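PDB 2WW2: alpha-1,2-mannosidase from Bacteroides thetaiotaomicron, which hydrolyses alpha-mannosidic linkages with inversion at the anomeric carbon, as a calcium-dependent glycoside hydrolase of family GH92. Local coordinates for residues N268-R273 with L344-V349; V274-G279 with K660-H665; F637-F642 with S656-K661; V673-D678 with G709-L714. All blocks are in the same frame, centred on the assembly; numbering follows the deposited sequence. Where two conformers were deposited one is given.

In the fold
From the N terminus, helix 256-271 leads through G272 and R273 into strand 274-277, so contacts 1 and 2 open one after the other. Contact 1 closes a loop of about 70 residues at the junction of helices 338-345 and 347-364. Contact 2 closes only at strand 661-665, some 380 residues on, and the two cross. Contact 3 opens within the long loop of contact 2, at helix 632-640, and ends on the same stretch, where the chain leads into strand 661-665; the two share K660 and K661. Contact 4 follows in series, pairing strands 671-675 and 710-717. Contacts 2 and 4 belong to the same mixed sheet, while contacts 1 and 3 bring helices up to it.

Contact 1 of 4, residues N268-R273 with L344-V349; sequences NNYLGR and LLYPEV
L345 meets R273 through its carbonyl: NH1 of R273 lies 2.9 Å from L345 O, in the carbonyl plane and on a lone pair, and the oxygen lies near the guanidinium plane as well. At the next residue, Y346, the hydroxyl OH donates to Y270 O at 2.7 Å. This donor stands above the carbonyl plane of Y270, 43° out of it, and R273 N approaches the same oxygen from the opposite face. The Y346 ring carries its CD1 to 3.9 Å from CD1 of Y270, and its plane is turned only 19° from that of the R273 guanidinium. Y346 is also the N-cap residue of the following helix. In the first turn of that helix E348 sets CG between the backbone N and the carbonyl carbon (chi1 72°), and the chain then bends at chi2 and meets R273 tip to tip. R273 NH2 lies 2.8 Å from E348 OE2 and R273 NH1 3.2 Å from E348 OE1, an end-on salt bridge. One water joins E348 OE2 to Y270 OH, and Y270 CD1 lies over one guanidinium face, 4.0 Å above it and toward the rim. An alanine in place of R273 would probably leave the E348 carboxylate without its charged mate and L345 O without this donor. The contact sets the C-terminal end of helix 256-271 against the turn joining helices 338-345 and 347-364. Y346 also packs on L291 of helix 281-294, L345 on L664 of strand 661-665, and the Y270 ring makes an edge-to-face contact with W36.

Contact 2 of 4, residues V274-G279 with K660-H665; sequences VEAEGG and KKVTLH
E275 and H665 both set CG anti to the carbonyl carbon (chi1 -71° and -66°), and the E275 chain runs on extended. Its carboxylate meets the imidazole at the ring edge, where NE2 of H665 donates to OE1 of E275 in a nearly straight bond whose modelled length is very short and therefore doubtful. The two planes are nearly coplanar, and H665 ND1 is held in turn by N671. An alanine in place of E275 would probably leave H665 NE2 without this acceptor, the ring then relying more on N671. The backbones pair antiparallel: E275 N lies 2.8 Å from T663 O, T663 N 2.9 Å from E275 O, and E277 N 2.8 Å from K661 O. K660 and K661 both face E277 in a classic beta bulge, and K660 N bonds to G278 O at 3.0 Å. E277 and K661 lie side by side, OE2 and NZ 4.6 Å apart and joined by a water; a second water ties E277 OE2 to E275 O and T663 OG1. On the face with V274, A276, V662 and L664, CB of A276 touches CG1 of V662 at 4.0 Å. Helix 281-294 covers V274 and A276, its Y288 also bonding to their backbone, and helix 338-345 packs on V274 and L664. Strand 274-277 is the outermost strand here, and strand 661-665 lies between it and strand 671-675.

Contact 3 of 4, residues F637-F642 with S656-K661; sequences FSAMGF and SPLFKK
A639 O, near the end of helix 632-640, is gripped by two donors. L658 N reaches it at 2.9 Å in a nearly straight bond (170° at the hydrogen), tilted 20° from the carbonyl plane, and a water donates to the same oxygen at 2.7 Å. That water accepts from F659 N, so L658 N directly, and F659 N through the water, serve one carbonyl. CA of P657 adds a CH...O contact to A639 O at 3.3 Å. At the preceding residue, a second water links S638 O to S656 N. The apolar part is small: CB of A639 meets CB of L658 at 3.9 Å and CE2 of F659 at 4.1 Å, the methyl lying oblique to the ring. G641, just past the helix with positive phi (118°), brings its CA to 3.8 Å from CA of P657; a side chain there would be jammed against the preceding carbonyl. The F659 ring is placed further by an edge-to-face contact with F287 of helix 281-294. M640 O, beside CB of P657, is buried with no partner in the model. The chemistry is thus mainly that of backbone groups: an amide and waters serve the carbonyls of S638 and A639 at the negative end of the helix dipole, which would probably favour such donors.

Contact 4 of 4, residues V673-D678 with G709-L714; sequences VVSAAD and GGELNL
V673 and G710 begin the pairing of these two strands: V673 N bonds to G710 O at 2.9 Å. The bonds then alternate, L712 N to V673 O at 2.8 Å, S675 N to L712 O at 2.9 Å and L714 N to S675 O at 2.8 Å, so both amide and carbonyl of V673, S675 and L712 are satisfied across the contact. V674 turns its own backbone the other way, to V662, while E711 and N713 bond to N692 and L690. This is the parallel pair, its axes 13° apart, of a mixed six-stranded sheet whose other neighbouring strands run antiparallel. On the face with V673 and E711, the S675 hydroxyl, between the backbone N and the carbonyl carbon (chi1 71°), donates from OG to OE2 of E711 at 2.9 Å, meeting it on the anti side, 25° out of the carboxylate plane. E711 lies alongside V673 on the way there. On the other face CG1 of V674 touches CD1 of L714 at 4.0 Å. Past the pairing, one water accepts from A677 N at 2.9 Å and donates to N713 OD1 at 2.7 Å and to L714 O, the carbonyl beyond the last strand-to-strand bond.

Contact 1 of 4, residues N268-R273 with L344-V349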
# COMPACT_ATOMS: atom_id res chain seq x y z
N ASN A 268 37.00 11.76 -22.59
CA ASN A 268 36.99 10.71 -23.59
C ASN A 268 38.02 9.62 -23.26
O ASN A 268 37.76 8.43 -23.47
CB ASN A 268 37.23 11.29 -24.99
CG ASN A 268 35.96 11.88 -25.57
OD1 ASN A 268 34.86 11.42 -25.27
ND2 ASN A 268 36.10 12.89 -26.42
N ASN A 269 39.19 10.02 -22.77
CA ASN A 269 40.23 9.07 -22.38
C ASN A 269 39.75 8.12 -21.26
O ASN A 269 39.90 6.90 -21.36
CB ASN A 269 41.51 9.80 -21.93
CG ASN A 269 42.29 10.41 -23.12
OD1 ASN A 269 41.99 10.14 -24.29
ND2 ASN A 269 43.31 11.21 -22.81
N TYR A 270 39.22 8.69 -20.19
CA TYR A 270 38.81 7.88 -19.04
C TYR A 270 37.51 7.11 -19.31
O TYR A 270 37.42 5.92 -18.98
CB TYR A 270 38.71 8.73 -17.76
CG TYR A 270 40.09 9.08 -17.20
CD1 TYR A 270 40.81 8.15 -16.46
CD2 TYR A 270 40.67 10.32 -17.44
CE1 TYR A 270 42.08 8.46 -15.97
CE2 TYR A 270 41.93 10.63 -16.97
CZ TYR A 270 42.62 9.70 -16.23
OH TYR A 270 43.86 10.02 -15.75
N LEU A 271 36.52 7.75 -19.92
CA LEU A 271 35.28 7.02 -20.27
C LEU A 271 35.61 5.90 -21.24
O LEU A 271 35.01 4.82 -21.19
CB LEU A 271 34.20 7.94 -20.88
CG LEU A 271 33.71 9.07 -19.95
CD1 LEU A 271 32.85 10.07 -20.73
CD2 LEU A 271 32.95 8.51 -18.74
N GLY A 272 36.55 6.16 -22.15
CA GLY A 272 36.85 5.21 -23.23
C GLY A 272 37.56 3.95 -22.78
O GLY A 272 37.77 3.03 -23.59
N ARG A 273 37.92 3.87 -21.50
CA ARG A 273 38.48 2.62 -20.99
C ARG A 273 37.47 1.48 -21.00
O ARG A 273 37.87 0.32 -20.94
CB ARG A 273 39.09 2.79 -19.60
CG ARG A 273 40.28 3.73 -19.59
CD ARG A 273 41.09 3.52 -18.32
NE ARG A 273 42.19 4.47 -18.23
CZ ARG A 273 42.93 4.63 -17.14
NH1 ARG A 273 42.65 3.90 -16.07
NH2 ARG A 273 43.92 5.52 -17.13
N LEU A 344 39.44 -2.23 -11.07
CA LEU A 344 39.46 -2.97 -12.34
C LEU A 344 39.93 -2.07 -13.49
O LEU A 344 40.89 -2.39 -14.19
CB LEU A 344 38.05 -3.51 -12.66
CG LEU A 344 37.88 -4.30 -13.97
CD1 LEU A 344 38.88 -5.45 -14.04
CD2 LEU A 344 36.43 -4.81 -14.13
N LEU A 345 39.22 -0.96 -13.68
CA LEU A 345 39.44 -0.10 -14.84
C LEU A 345 40.34 1.12 -14.59
O LEU A 345 40.91 1.67 -15.54
CB LEU A 345 38.10 0.36 -15.39
CG LEU A 345 37.28 -0.67 -16.18
CD1 LEU A 345 35.92 -0.10 -16.45
CD2 LEU A 345 37.96 -1.00 -17.51
N TYR A 346 40.45 1.53 -13.33
CA TYR A 346 41.23 2.72 -12.95
C TYR A 346 42.13 2.43 -11.74
O TYR A 346 42.08 3.16 -10.75
CB TYR A 346 40.28 3.90 -12.68
CG TYR A 346 39.24 4.08 -13.78
CD1 TYR A 346 39.54 4.81 -14.93
CD2 TYR A 346 37.98 3.49 -13.68
CE1 TYR A 346 38.60 4.95 -15.96
CE2 TYR A 346 37.03 3.63 -14.70
CZ TYR A 346 37.36 4.38 -15.83
OH TYR A 346 36.44 4.54 -16.85
N PRO A 347 42.95 1.37 -11.82
CA PRO A 347 43.65 0.94 -10.60
C PRO A 347 44.71 1.95 -10.14
O PRO A 347 45.13 1.91 -8.99
CB PRO A 347 44.29 -0.40 -11.01
CG PRO A 347 44.46 -0.30 -12.49
CD PRO A 347 43.23 0.48 -12.95
N GLU A 348 45.13 2.85 -11.03
CA GLU A 348 46.09 3.88 -10.62
C GLU A 348 45.41 4.78 -9.60
O GLU A 348 46.07 5.37 -8.73
CB GLU A 348 46.64 4.70 -11.82
CG GLU A 348 45.65 5.67 -12.45
CD GLU A 348 44.78 5.04 -13.54
OE1 GLU A 348 44.55 3.81 -13.55
OE2 GLU A 348 44.32 5.80 -14.40
N VAL A 349 44.08 4.89 -9.69
CA VAL A 349 43.34 5.66 -8.69
C VAL A 349 43.31 4.93 -7.35
O VAL A 349 43.64 5.52 -6.31
CB VAL A 349 41.94 6.01 -9.18
CG1 VAL A 349 41.19 6.83 -8.09
CG2 VAL A 349 42.05 6.81 -10.49
O HOH W 1 45.40 8.22 -14.70

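Contact 2 of 4, residues V274-G279 with K660-H665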
# COMPACT_ATOMS: atom_id res chain seq x y z
N VAL A 274 36.18 1.80 -21.07
CA VAL A 274 35.20 0.79 -21.41
C VAL A 274 34.39 1.22 -22.64
O VAL A 274 33.74 2.27 -22.65
CB VAL A 274 34.31 0.30 -20.21
CG1 VAL A 274 33.69 1.47 -19.47
CG2 VAL A 274 33.22 -0.69 -20.70
N GLU A 275 34.49 0.42 -23.69
CA GLU A 275 33.87 0.78 -24.95
C GLU A 275 32.62 -0.06 -25.17
O GLU A 275 32.72 -1.26 -25.44
CB GLU A 275 34.80 0.46 -26.12
CG GLU A 275 36.00 1.31 -26.30
CD GLU A 275 36.68 1.00 -27.65
OE1 GLU A 275 37.70 0.29 -27.65
OE2 GLU A 275 36.15 1.42 -28.70
N ALA A 276 31.46 0.57 -25.10
CA ALA A 276 30.20 -0.11 -25.35
C ALA A 276 29.77 0.05 -26.81
O ALA A 276 29.78 1.18 -27.34
CB ALA A 276 29.11 0.42 -24.42
N GLU A 277 29.38 -1.05 -27.45
CA GLU A 277 28.94 -1.04 -28.85
C GLU A 277 27.67 -1.89 -29.02
O GLU A 277 27.50 -2.92 -28.34
CB GLU A 277 30.03 -1.60 -29.78
CG GLU A 277 31.36 -0.85 -29.75
CD GLU A 277 32.43 -1.55 -30.59
OE1 GLU A 277 32.31 -1.54 -31.82
OE2 GLU A 277 33.38 -2.11 -30.01
N GLY A 278 26.79 -1.48 -29.92
CA GLY A 278 25.59 -2.29 -30.21
C GLY A 278 24.53 -2.06 -29.13
O GLY A 278 24.20 -2.97 -28.38
N GLY A 279 24.04 -0.83 -29.05
CA GLY A 279 23.01 -0.46 -28.08
C GLY A 279 22.30 0.76 -28.64
O GLY A 279 22.78 1.36 -29.61
N LYS A 660 25.66 -5.37 -27.33
CA LYS A 660 26.16 -6.47 -28.14
C LYS A 660 27.65 -6.71 -27.87
O LYS A 660 28.17 -7.81 -28.09
CB LYS A 660 25.90 -6.22 -29.64
CG LYS A 660 24.43 -6.39 -29.99
CD LYS A 660 24.13 -6.02 -31.42
CE LYS A 660 22.63 -6.09 -31.70
NZ LYS A 660 22.10 -7.48 -31.46
N LYS A 661 28.32 -5.69 -27.34
CA LYS A 661 29.75 -5.79 -27.07
C LYS A 661 30.25 -4.72 -26.11
O LYS A 661 29.89 -3.53 -26.25
CB LYS A 661 30.53 -5.70 -28.39
CG LYS A 661 31.99 -6.11 -28.28
CD LYS A 661 32.73 -5.82 -29.58
CE LYS A 661 34.03 -6.56 -29.62
NZ LYS A 661 34.69 -6.40 -30.96
N VAL A 662 31.05 -5.11 -25.13
CA VAL A 662 31.81 -4.14 -24.36
C VAL A 662 33.26 -4.60 -24.38
O VAL A 662 33.54 -5.80 -24.33
CB VAL A 662 31.36 -3.98 -22.88
CG1 VAL A 662 30.17 -3.05 -22.75
CG2 VAL A 662 31.09 -5.32 -22.25
N THR A 663 34.17 -3.64 -24.49
CA THR A 663 35.59 -3.91 -24.46
C THR A 663 36.20 -3.11 -23.31
O THR A 663 36.07 -1.89 -23.26
CB THR A 663 36.26 -3.49 -25.77
OG1 THR A 663 35.67 -4.22 -26.85
CG2 THR A 663 37.76 -3.79 -25.73
N LEU A 664 36.84 -3.81 -22.39
CA LEU A 664 37.50 -3.18 -21.28
C LEU A 664 38.99 -3.05 -21.60
O LEU A 664 39.65 -4.05 -21.88
CB LEU A 664 37.29 -4.00 -20.00
CG LEU A 664 35.89 -4.00 -19.36
CD1 LEU A 664 34.89 -4.87 -20.16
CD2 LEU A 664 36.01 -4.53 -17.95
N HIS A 665 39.49 -1.82 -21.57
CA HIS A 665 40.89 -1.54 -21.85
C HIS A 665 41.63 -1.47 -20.54
O HIS A 665 41.55 -0.47 -19.81
CB HIS A 665 41.03 -0.24 -22.64
CG HIS A 665 40.45 -0.35 -24.02
ND1 HIS A 665 40.96 -1.21 -24.97
CD2 HIS A 665 39.37 0.25 -24.59
CE1 HIS A 665 40.23 -1.12 -26.07
NE2 HIS A 665 39.26 -0.25 -25.87
O HOH W 2 33.37 -3.00 -27.57
O HOH W 3 35.07 -3.63 -31.38

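Contact 3 of 4, residues F637-F642 with S656-K661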
# COMPACT_ATOMS: atom_id res chain seq x y z
N PHE A 637 28.72 -1.73 -14.01
CA PHE A 637 29.03 -3.15 -13.90
C PHE A 637 27.93 -4.01 -14.56
O PHE A 637 28.22 -4.85 -15.39
CB PHE A 637 29.16 -3.54 -12.43
CG PHE A 637 30.57 -3.47 -11.91
CD1 PHE A 637 31.55 -4.31 -12.43
CD2 PHE A 637 30.91 -2.57 -10.90
CE1 PHE A 637 32.87 -4.25 -11.95
CE2 PHE A 637 32.21 -2.50 -10.42
CZ PHE A 637 33.19 -3.35 -10.93
N SER A 638 26.68 -3.79 -14.16
CA SER A 638 25.60 -4.66 -14.64
C SER A 638 25.46 -4.63 -16.16
O SER A 638 25.22 -5.68 -16.78
CB SER A 638 24.26 -4.32 -13.96
OG SER A 638 24.35 -4.62 -12.57
N ALA A 639 25.61 -3.46 -16.77
CA ALA A 639 25.63 -3.37 -18.24
C ALA A 639 26.77 -4.15 -18.89
O ALA A 639 26.62 -4.70 -19.99
CB ALA A 639 25.69 -1.90 -18.69
N MET A 640 27.92 -4.18 -18.23
CA MET A 640 29.06 -4.94 -18.73
C MET A 640 28.81 -6.45 -18.60
O MET A 640 29.39 -7.26 -19.33
CB MET A 640 30.35 -4.56 -17.97
CG MET A 640 30.88 -3.15 -18.29
SD MET A 640 32.55 -2.86 -17.65
CE MET A 640 32.38 -3.12 -15.89
N GLY A 641 27.99 -6.84 -17.64
CA GLY A 641 27.66 -8.26 -17.53
C GLY A 641 28.05 -8.96 -16.24
O GLY A 641 27.83 -10.17 -16.11
N PHE A 642 28.63 -8.22 -15.29
CA PHE A 642 29.18 -8.85 -14.07
C PHE A 642 29.29 -7.83 -12.93
O PHE A 642 29.31 -6.63 -13.19
CB PHE A 642 30.54 -9.53 -14.33
CG PHE A 642 31.55 -8.63 -15.00
CD1 PHE A 642 32.37 -7.78 -14.26
CD2 PHE A 642 31.68 -8.65 -16.39
CE1 PHE A 642 33.28 -6.95 -14.88
CE2 PHE A 642 32.60 -7.81 -17.03
CZ PHE A 642 33.40 -6.96 -16.28
N SER A 656 23.96 -10.40 -16.95
CA SER A 656 23.63 -10.46 -18.36
C SER A 656 23.94 -9.08 -18.91
O SER A 656 23.46 -8.08 -18.34
CB SER A 656 22.14 -10.80 -18.53
OG SER A 656 21.75 -10.67 -19.88
N PRO A 657 24.77 -9.00 -19.96
CA PRO A 657 25.26 -7.72 -20.49
C PRO A 657 24.13 -6.99 -21.20
O PRO A 657 23.20 -7.63 -21.73
CB PRO A 657 26.32 -8.14 -21.51
CG PRO A 657 25.84 -9.49 -22.00
CD PRO A 657 25.22 -10.14 -20.78
N LEU A 658 24.25 -5.67 -21.26
CA LEU A 658 23.25 -4.84 -21.92
C LEU A 658 23.53 -4.64 -23.41
O LEU A 658 22.59 -4.47 -24.21
CB LEU A 658 23.17 -3.47 -21.22
CG LEU A 658 22.04 -2.56 -21.69
CD1 LEU A 658 20.67 -3.15 -21.25
CD2 LEU A 658 22.26 -1.14 -21.13
N PHE A 659 24.80 -4.64 -23.80
CA PHE A 659 25.17 -4.29 -25.18
C PHE A 659 25.55 -5.52 -26.00
O PHE A 659 25.77 -6.59 -25.44
CB PHE A 659 26.34 -3.30 -25.18
CG PHE A 659 26.01 -1.97 -24.49
CD1 PHE A 659 25.34 -0.97 -25.19
CD2 PHE A 659 26.35 -1.75 -23.16
CE1 PHE A 659 25.02 0.26 -24.57
CE2 PHE A 659 26.05 -0.53 -22.52
CZ PHE A 659 25.39 0.48 -23.24
N LYS A 660 25.66 -5.37 -27.33
CA LYS A 660 26.16 -6.47 -28.14
C LYS A 660 27.65 -6.71 -27.87
O LYS A 660 28.17 -7.81 -28.09
CB LYS A 660 25.90 -6.22 -29.64
CG LYS A 660 24.43 -6.39 -29.99
CD LYS A 660 24.13 -6.02 -31.42
CE LYS A 660 22.63 -6.09 -31.70
NZ LYS A 660 22.10 -7.48 -31.46
N LYS A 661 28.32 -5.69 -27.34
CA LYS A 661 29.75 -5.79 -27.07
C LYS A 661 30.25 -4.72 -26.11
O LYS A 661 29.89 -3.53 -26.25
CB LYS A 661 30.53 -5.70 -28.39
CG LYS A 661 31.99 -6.11 -28.28
CD LYS A 661 32.73 -5.82 -29.58
CE LYS A 661 34.03 -6.56 -29.62
NZ LYS A 661 34.69 -6.40 -30.96
O HOH W 4 25.01 -8.06 -15.38
O HOH W 5 27.44 -5.07 -22.50

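Contact 4 of 4, residues V673-D678 with G709-L714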
# COMPACT_ATOMS: atom_id res chain seq x y z
N VAL A 673 37.02 -8.60 -23.70
CA VAL A 673 35.76 -8.37 -24.41
C VAL A 673 34.62 -9.24 -23.88
O VAL A 673 34.79 -10.46 -23.74
CB VAL A 673 35.93 -8.66 -25.90
CG1 VAL A 673 34.55 -8.68 -26.64
CG2 VAL A 673 36.89 -7.64 -26.53
N VAL A 674 33.47 -8.64 -23.58
CA VAL A 674 32.27 -9.43 -23.36
C VAL A 674 31.45 -9.27 -24.63
O VAL A 674 30.91 -8.19 -24.90
CB VAL A 674 31.43 -8.96 -22.14
CG1 VAL A 674 30.14 -9.80 -22.02
CG2 VAL A 674 32.23 -9.03 -20.85
N SER A 675 31.38 -10.32 -25.45
CA SER A 675 30.56 -10.21 -26.66
C SER A 675 29.24 -10.99 -26.54
O SER A 675 29.19 -12.09 -25.99
CB SER A 675 31.34 -10.58 -27.92
OG SER A 675 31.60 -11.96 -27.94
N ALA A 676 28.18 -10.39 -27.06
CA ALA A 676 26.85 -10.97 -26.99
C ALA A 676 26.18 -10.59 -28.31
O ALA A 676 25.27 -9.76 -28.36
CB ALA A 676 26.08 -10.39 -25.78
N ALA A 677 26.65 -11.22 -29.39
CA ALA A 677 26.32 -10.76 -30.73
C ALA A 677 24.82 -10.79 -31.00
O ALA A 677 24.32 -9.98 -31.78
CB ALA A 677 27.09 -11.57 -31.80
N ASP A 678 24.09 -11.70 -30.37
CA ASP A 678 22.64 -11.77 -30.60
C ASP A 678 21.81 -11.25 -29.43
O ASP A 678 20.67 -11.66 -29.23
CB ASP A 678 22.22 -13.18 -30.99
CG ASP A 678 22.93 -13.65 -32.23
OD1 ASP A 678 22.76 -13.00 -33.29
OD2 ASP A 678 23.67 -14.65 -32.16
N GLY A 709 43.20 -10.24 -19.89
CA GLY A 709 42.61 -9.98 -21.19
C GLY A 709 42.06 -11.25 -21.81
O GLY A 709 42.39 -12.36 -21.38
N GLY A 710 41.20 -11.10 -22.81
CA GLY A 710 40.61 -12.25 -23.46
C GLY A 710 39.19 -11.93 -23.87
O GLY A 710 38.87 -10.78 -24.18
N GLU A 711 38.33 -12.95 -23.87
CA GLU A 711 36.96 -12.77 -24.35
C GLU A 711 35.98 -13.74 -23.72
O GLU A 711 36.23 -14.95 -23.68
CB GLU A 711 36.90 -12.90 -25.88
CG GLU A 711 35.48 -12.72 -26.44
CD GLU A 711 35.45 -12.53 -27.95
OE1 GLU A 711 36.51 -12.26 -28.54
OE2 GLU A 711 34.35 -12.64 -28.55
N LEU A 712 34.88 -13.19 -23.23
CA LEU A 712 33.72 -13.98 -22.84
C LEU A 712 32.68 -13.84 -23.95
O LEU A 712 32.12 -12.75 -24.15
CB LEU A 712 33.15 -13.46 -21.53
CG LEU A 712 31.97 -14.25 -20.96
CD1 LEU A 712 32.36 -15.73 -20.66
CD2 LEU A 712 31.40 -13.52 -19.72
N ASN A 713 32.44 -14.93 -24.67
CA ASN A 713 31.55 -14.94 -25.84
C ASN A 713 30.22 -15.59 -25.47
O ASN A 713 30.15 -16.80 -25.28
CB ASN A 713 32.22 -15.71 -26.99
CG ASN A 713 31.34 -15.84 -28.24
OD1 ASN A 713 30.20 -15.41 -28.28
ND2 ASN A 713 31.90 -16.45 -29.27
N LEU A 714 29.16 -14.77 -25.37
CA LEU A 714 27.87 -15.26 -24.92
C LEU A 714 26.90 -15.46 -26.08
O LEU A 714 26.81 -14.60 -26.97
CB LEU A 714 27.27 -14.29 -23.90
CG LEU A 714 28.15 -13.90 -22.72
CD1 LEU A 714 27.45 -12.82 -21.88
CD2 LEU A 714 28.43 -15.13 -21.88
O HOH W 6 28.68 -13.27 -29.08
O HOH W 7 25.11 -13.86 -28.65